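Local coordinates for protein 2',5'-phosphodiesterase 12 (Homo sapiens, PDB 4Z0V) that belongs to the endonuclease/exonuclease/phosphatase family, a human enzyme with a DNase I-like fold, modelled here with a magnesium ion, at residues I300-A305 against V322-D327; D123-T128 against E402-I407. All blocks are in the same frame, centred on the assembly; numbering follows the deposited sequence.

Interaction 1: residues I300-A305 against V322-D327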
loop_
_atom_site.group_PDB
_atom_site.type_symbol
_atom_site.label_atom_id
_atom_site.label_comp_id
_atom_site.label_asym_id
_atom_site.label_seq_id
_atom_site.Cartn_x
_atom_site.Cartn_y
_atom_site.Cartn_z
ATOM N N ILE A 300 2.118 2.615 -22.930
ATOM C CA ILE A 300 3.034 3.761 -23.018
ATOM C C ILE A 300 3.476 4.146 -21.607
ATOM O O ILE A 300 4.667 4.395 -21.396
ATOM C CB ILE A 300 2.448 4.938 -23.832
ATOM C CG1 ILE A 300 2.371 4.538 -25.343
ATOM C CG2 ILE A 300 3.306 6.217 -23.674
ATOM C CD1 ILE A 300 1.332 5.212 -26.048
ATOM N N GLN A 301 2.549 4.121 -20.635
ATOM C CA GLN A 301 2.936 4.438 -19.244
ATOM C C GLN A 301 3.989 3.439 -18.719
ATOM O O GLN A 301 4.995 3.853 -18.113
ATOM C CB GLN A 301 1.713 4.466 -18.321
ATOM C CG GLN A 301 0.787 5.615 -18.609
ATOM C CD GLN A 301 -0.362 5.750 -17.641
ATOM O OE1 GLN A 301 -0.892 4.757 -17.114
ATOM N NE2 GLN A 301 -0.883 6.976 -17.518
ATOM N N MET A 302 3.790 2.143 -19.008
ATOM C CA MET A 302 4.734 1.095 -18.608
ATOM C C MET A 302 6.100 1.299 -19.295
ATOM O O MET A 302 7.132 1.134 -18.643
ATOM C CB MET A 302 4.149 -0.307 -18.905
ATOM C CG MET A 302 5.085 -1.484 -18.550
ATOM S SD MET A 302 5.690 -1.487 -16.833
ATOM C CE MET A 302 4.266 -1.352 -15.978
ATOM N N ALA A 303 6.115 1.690 -20.577
ATOM C CA ALA A 303 7.374 1.934 -21.301
ATOM C C ALA A 303 8.162 3.099 -20.644
ATOM O O ALA A 303 9.385 2.993 -20.468
ATOM C CB ALA A 303 7.073 2.253 -22.760
ATOM N N VAL A 304 7.447 4.166 -20.225
ATOM C CA VAL A 304 8.063 5.312 -19.513
ATOM C C VAL A 304 8.595 4.799 -18.166
ATOM O O VAL A 304 9.728 5.132 -17.775
ATOM C CB VAL A 304 7.069 6.484 -19.293
ATOM C CG1 VAL A 304 7.675 7.581 -18.393
ATOM C CG2 VAL A 304 6.592 7.086 -20.615
ATOM N N ALA A 305 7.745 4.055 -17.433
ATOM C CA ALA A 305 8.120 3.552 -16.096
ATOM C C ALA A 305 9.382 2.726 -16.167
ATOM O O ALA A 305 10.293 2.943 -15.376
ATOM C CB ALA A 305 6.984 2.720 -15.481
ATOM N N VAL A 322 15.466 -4.556 -8.841
ATOM C CA VAL A 322 14.182 -3.860 -8.789
ATOM C C VAL A 322 13.034 -4.717 -8.290
ATOM O O VAL A 322 12.944 -5.910 -8.570
ATOM C CB VAL A 322 13.862 -3.354 -10.252
ATOM C CG1 VAL A 322 12.444 -2.773 -10.361
ATOM C CG2 VAL A 322 14.897 -2.328 -10.733
ATOM N N ILE A 323 12.121 -4.064 -7.546
ATOM C CA ILE A 323 10.813 -4.595 -7.161
ATOM C C ILE A 323 9.855 -3.572 -7.720
ATOM O O ILE A 323 10.038 -2.383 -7.453
ATOM C CB ILE A 323 10.593 -4.831 -5.642
ATOM C CG1 ILE A 323 11.508 -5.942 -5.103
ATOM C CG2 ILE A 323 9.102 -5.176 -5.353
ATOM C CD1 ILE A 323 11.597 -5.937 -3.574
ATOM N N PHE A 324 8.880 -3.993 -8.512
ATOM C CA PHE A 324 7.908 -3.050 -9.072
ATOM C C PHE A 324 6.492 -3.519 -8.736
ATOM O O PHE A 324 5.962 -4.470 -9.331
ATOM C CB PHE A 324 8.125 -2.903 -10.596
ATOM C CG PHE A 324 7.378 -1.817 -11.343
ATOM C CD1 PHE A 324 6.511 -0.946 -10.677
ATOM C CD2 PHE A 324 7.550 -1.651 -12.712
ATOM C CE1 PHE A 324 5.853 0.083 -11.371
ATOM C CE2 PHE A 324 6.883 -0.626 -13.404
ATOM C CZ PHE A 324 6.030 0.227 -12.730
ATOM N N CYS A 325 5.896 -2.858 -7.745
ATOM C CA CYS A 325 4.538 -3.128 -7.278
ATOM C C CYS A 325 3.567 -2.220 -7.977
ATOM O O CYS A 325 3.934 -1.125 -8.389
ATOM C CB CYS A 325 4.460 -2.890 -5.769
ATOM S SG CYS A 325 5.446 -4.032 -4.778
ATOM N N GLY A 326 2.296 -2.572 -7.933
ATOM C CA GLY A 326 1.311 -1.616 -8.415
ATOM C C GLY A 326 -0.036 -2.169 -8.763
ATOM O O GLY A 326 -0.237 -3.383 -8.796
ATOM N N ASP A 327 -0.983 -1.250 -8.925
ATOM C CA ASP A 327 -2.275 -1.591 -9.505
ATOM C C ASP A 327 -2.098 -1.189 -10.959
ATOM O O ASP A 327 -2.061 -0.001 -11.279
ATOM C CB ASP A 327 -3.399 -0.868 -8.791
ATOM C CG ASP A 327 -4.746 -1.100 -9.436
ATOM O OD1 ASP A 327 -4.786 -1.683 -10.555
ATOM O OD2 ASP A 327 -5.755 -0.671 -8.848
#
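Ala305, whose methyl group meets the ring of Phe324, is fixed on its helix by the bond from Ala305 N to Gln301 O, 2.8 Å long. No hydrogen bond crosses between 300-305 and 322-327; the contact is apolar, and all three residues that touch are buried. Phe324 is the one residue of its strand that reaches the helical segment, and it does so through the far end of its ring. Its CE2 lies 3.7 Å from Met302 SD, and Met302 CE comes equally near to the same carbon. Ala305 CB closes in on the neighbouring corner, 3.8 Å from Phe324 CZ. The sulfur stands 5.0 Å from the ring centroid and 66° off its normal, an oblique Met-aromatic contact. Met302 leaves the helix with CG anti to the backbone N (chi1 179°), then bends at its next two torsions, which turns SD and CE back against the ring. Phe324 comes from the opposite direction. Its ring plane nearly contains the bond from CA to CB (chi2 1°), far from the perpendicular setting usual for phenylalanine. The two segments together bury about 105 Å², all of it through Met302, Ala305 and Phe324. Phe328 adds an edge-to-face contact to Phe324 and also touches Met302. The pair belongs to a beta-alpha-beta crossover: strands 280-287 and 322-327 run parallel, helix 295-316 connects them, and Phe324 packs beside Ala284 and Thr286 of the first strand. Strand 387-397 flanks 322-327 on its other side, while helix 232-238 brings Phe232 against Ala305.

Interaction 2: residues D123-T128 against E402-I407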
loop_
_atom_site.group_PDB
_atom_site.type_symbol
_atom_site.label_atom_id
_atom_site.label_comp_id
_atom_site.label_asym_id
_atom_site.label_seq_id
_atom_site.Cartn_x
_atom_site.Cartn_y
_atom_site.Cartn_z
ATOM N N ASP A 123 16.871 -12.028 7.692
ATOM C CA ASP A 123 17.659 -11.076 6.884
ATOM C C ASP A 123 17.747 -11.418 5.379
ATOM O O ASP A 123 17.882 -10.513 4.540
ATOM C CB ASP A 123 19.090 -10.974 7.452
ATOM C CG ASP A 123 19.176 -10.568 8.928
ATOM O OD1 ASP A 123 18.108 -10.287 9.541
ATOM O OD2 ASP A 123 20.302 -10.566 9.480
ATOM N N ALA A 124 17.696 -12.710 5.030
ATOM C CA ALA A 124 17.801 -13.133 3.636
ATOM C C ALA A 124 16.512 -12.872 2.853
ATOM O O ALA A 124 16.534 -12.977 1.627
ATOM C CB ALA A 124 18.143 -14.621 3.563
ATOM N N LEU A 125 15.393 -12.566 3.549
ATOM C CA LEU A 125 14.095 -12.383 2.900
ATOM C C LEU A 125 13.614 -10.935 2.886
ATOM O O LEU A 125 14.061 -10.100 3.682
ATOM C CB LEU A 125 12.999 -13.239 3.575
ATOM C CG LEU A 125 13.247 -14.754 3.702
ATOM C CD1 LEU A 125 12.075 -15.438 4.420
ATOM C CD2 LEU A 125 13.474 -15.383 2.353
ATOM N N ILE A 126 12.690 -10.667 1.954
ATOM C CA ILE A 126 11.992 -9.400 1.840
ATOM C C ILE A 126 10.526 -9.733 1.721
ATOM O O ILE A 126 10.091 -10.159 0.642
ATOM C CB ILE A 126 12.457 -8.494 0.659
ATOM C CG1 ILE A 126 13.998 -8.345 0.578
ATOM C CG2 ILE A 126 11.726 -7.111 0.717
ATOM C CD1 ILE A 126 14.456 -7.696 -0.812
ATOM N N ARG A 127 9.758 -9.560 2.795
ATOM C CA ARG A 127 8.314 -9.752 2.686
ATOM C C ARG A 127 7.736 -8.487 2.024
ATOM O O ARG A 127 7.826 -7.391 2.582
ATOM C CB ARG A 127 7.660 -10.019 4.045
ATOM C CG ARG A 127 6.146 -10.198 3.915
ATOM C CD ARG A 127 5.533 -10.780 5.158
ATOM N NE ARG A 127 5.929 -12.184 5.319
ATOM C CZ ARG A 127 6.132 -12.793 6.482
ATOM N NH1 ARG A 127 5.954 -12.135 7.625
ATOM N NH2 ARG A 127 6.521 -14.060 6.511
ATOM N N THR A 128 7.067 -8.659 0.891
ATOM C CA THR A 128 6.598 -7.526 0.080
ATOM C C THR A 128 5.095 -7.581 -0.083
ATOM O O THR A 128 4.518 -8.670 -0.235
ATOM C CB THR A 128 7.321 -7.588 -1.290
ATOM O OG1 THR A 128 8.730 -7.605 -1.063
ATOM C CG2 THR A 128 7.000 -6.383 -2.171
ATOM N N GLU A 402 14.194 -14.130 -5.888
ATOM C CA GLU A 402 13.388 -15.324 -6.139
ATOM C C GLU A 402 12.226 -15.363 -5.160
ATOM O O GLU A 402 12.294 -14.722 -4.111
ATOM C CB GLU A 402 14.243 -16.609 -6.055
ATOM C CG GLU A 402 14.837 -16.890 -4.689
ATOM C CD GLU A 402 15.811 -18.052 -4.631
ATOM O OE1 GLU A 402 16.086 -18.527 -3.505
ATOM O OE2 GLU A 402 16.328 -18.461 -5.696
ATOM N N VAL A 403 11.168 -16.109 -5.488
ATOM C CA VAL A 403 10.016 -16.208 -4.615
ATOM C C VAL A 403 10.239 -17.338 -3.620
ATOM O O VAL A 403 10.414 -18.499 -4.009
ATOM C CB VAL A 403 8.688 -16.367 -5.401
ATOM C CG1 VAL A 403 7.481 -16.294 -4.447
ATOM C CG2 VAL A 403 8.560 -15.275 -6.469
ATOM N N GLU A 404 10.180 -16.997 -2.330
ATOM C CA GLU A 404 10.287 -17.955 -1.239
ATOM C C GLU A 404 8.905 -18.557 -0.995
ATOM O O GLU A 404 8.789 -19.768 -0.911
ATOM C CB GLU A 404 10.859 -17.285 0.016
ATOM C CG GLU A 404 10.838 -18.154 1.264
ATOM C CD GLU A 404 11.954 -19.171 1.440
ATOM O OE1 GLU A 404 12.708 -19.437 0.479
ATOM O OE2 GLU A 404 12.065 -19.711 2.562
ATOM N N GLN A 405 7.849 -17.716 -0.871
ATOM C CA GLN A 405 6.470 -18.193 -0.718
ATOM C C GLN A 405 5.507 -17.102 -1.149
ATOM O O GLN A 405 5.860 -15.912 -1.130
ATOM C CB GLN A 405 6.140 -18.679 0.715
ATOM C CG GLN A 405 6.162 -17.604 1.781
ATOM C CD GLN A 405 5.202 -17.855 2.940
ATOM O OE1 GLN A 405 4.375 -18.797 2.952
ATOM N NE2 GLN A 405 5.269 -16.981 3.933
ATOM N N VAL A 406 4.304 -17.525 -1.541
ATOM C CA VAL A 406 3.178 -16.658 -1.911
ATOM C C VAL A 406 2.173 -16.841 -0.807
ATOM O O VAL A 406 1.792 -17.987 -0.517
ATOM C CB VAL A 406 2.582 -16.981 -3.311
ATOM C CG1 VAL A 406 1.343 -16.128 -3.601
ATOM C CG2 VAL A 406 3.626 -16.782 -4.402
ATOM N N ILE A 407 1.737 -15.731 -0.178
ATOM C CA ILE A 407 0.701 -15.784 0.853
ATOM C C ILE A 407 -0.614 -15.931 0.069
ATOM O O ILE A 407 -0.940 -15.059 -0.755
ATOM C CB ILE A 407 0.741 -14.541 1.777
ATOM C CG1 ILE A 407 1.987 -14.517 2.706
ATOM C CG2 ILE A 407 -0.542 -14.478 2.630
ATOM C CD1 ILE A 407 3.411 -14.372 2.098
#
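Leu125 makes the first touch along 123-128, with its CD2 set against the aliphatic part of Glu404. The distances are even, 4.0 Å from Leu125 CD2 to Glu404 CG and the same to Glu404 CB, so the methyl rests on the stem of the glutamate. The two side chains cross at about a right angle. Leu125 CG is placed beside the backbone N (chi1 -55°), which carries CD2 over to Glu404.

Two residues on, Arg127 extends and then bends at chi3, bringing its guanidinium near the amide of Gln405. Arg127 NH2 stands 4.1 Å from Gln405 NE2, a van der Waals approach of two donors and not a hydrogen bond, and the two planes are 62° apart. What relates these two donors is a shared acceptor group: Asp436 takes a salt bridge from Arg127 NE on OD1 and a hydrogen bond from Gln405 NE2 on OD2. Arg127 NH1 is further held by the carbonyls of Lys119, Tyr173 and Asn174, which would limit its movement.

Glu404 and Gln405 form a classic beta bulge opposite Asp436. In the six-stranded mixed sheet, strand 433-439 lies between 125-132 and the outermost strand 401-406, so this contact reaches over an intervening strand, antiparallel to both its neighbours.

The strands of interactions 1 and 2 belong to different sheets, and the centres of the two contacts are 20 Å apart. They nevertheless meet through Thr128: its CG2 is 3.8 Å from Cys325 SG and 4.0 Å from Ile323 CG2. Because Ile323 and Cys325 pack toward strand 125-132 while Phe324 between them faces helix 295-316, strand 322-327 serves both the interface between the two sheets and the outer helical layer, as in the layered DNase I-like fold. A second tie is the hydrogen bond of Asp327 OD2 with Asn132 ND2, farther along strand 125-132. Along the chain, interaction 1 is nested within the long loop that interaction 2 closes.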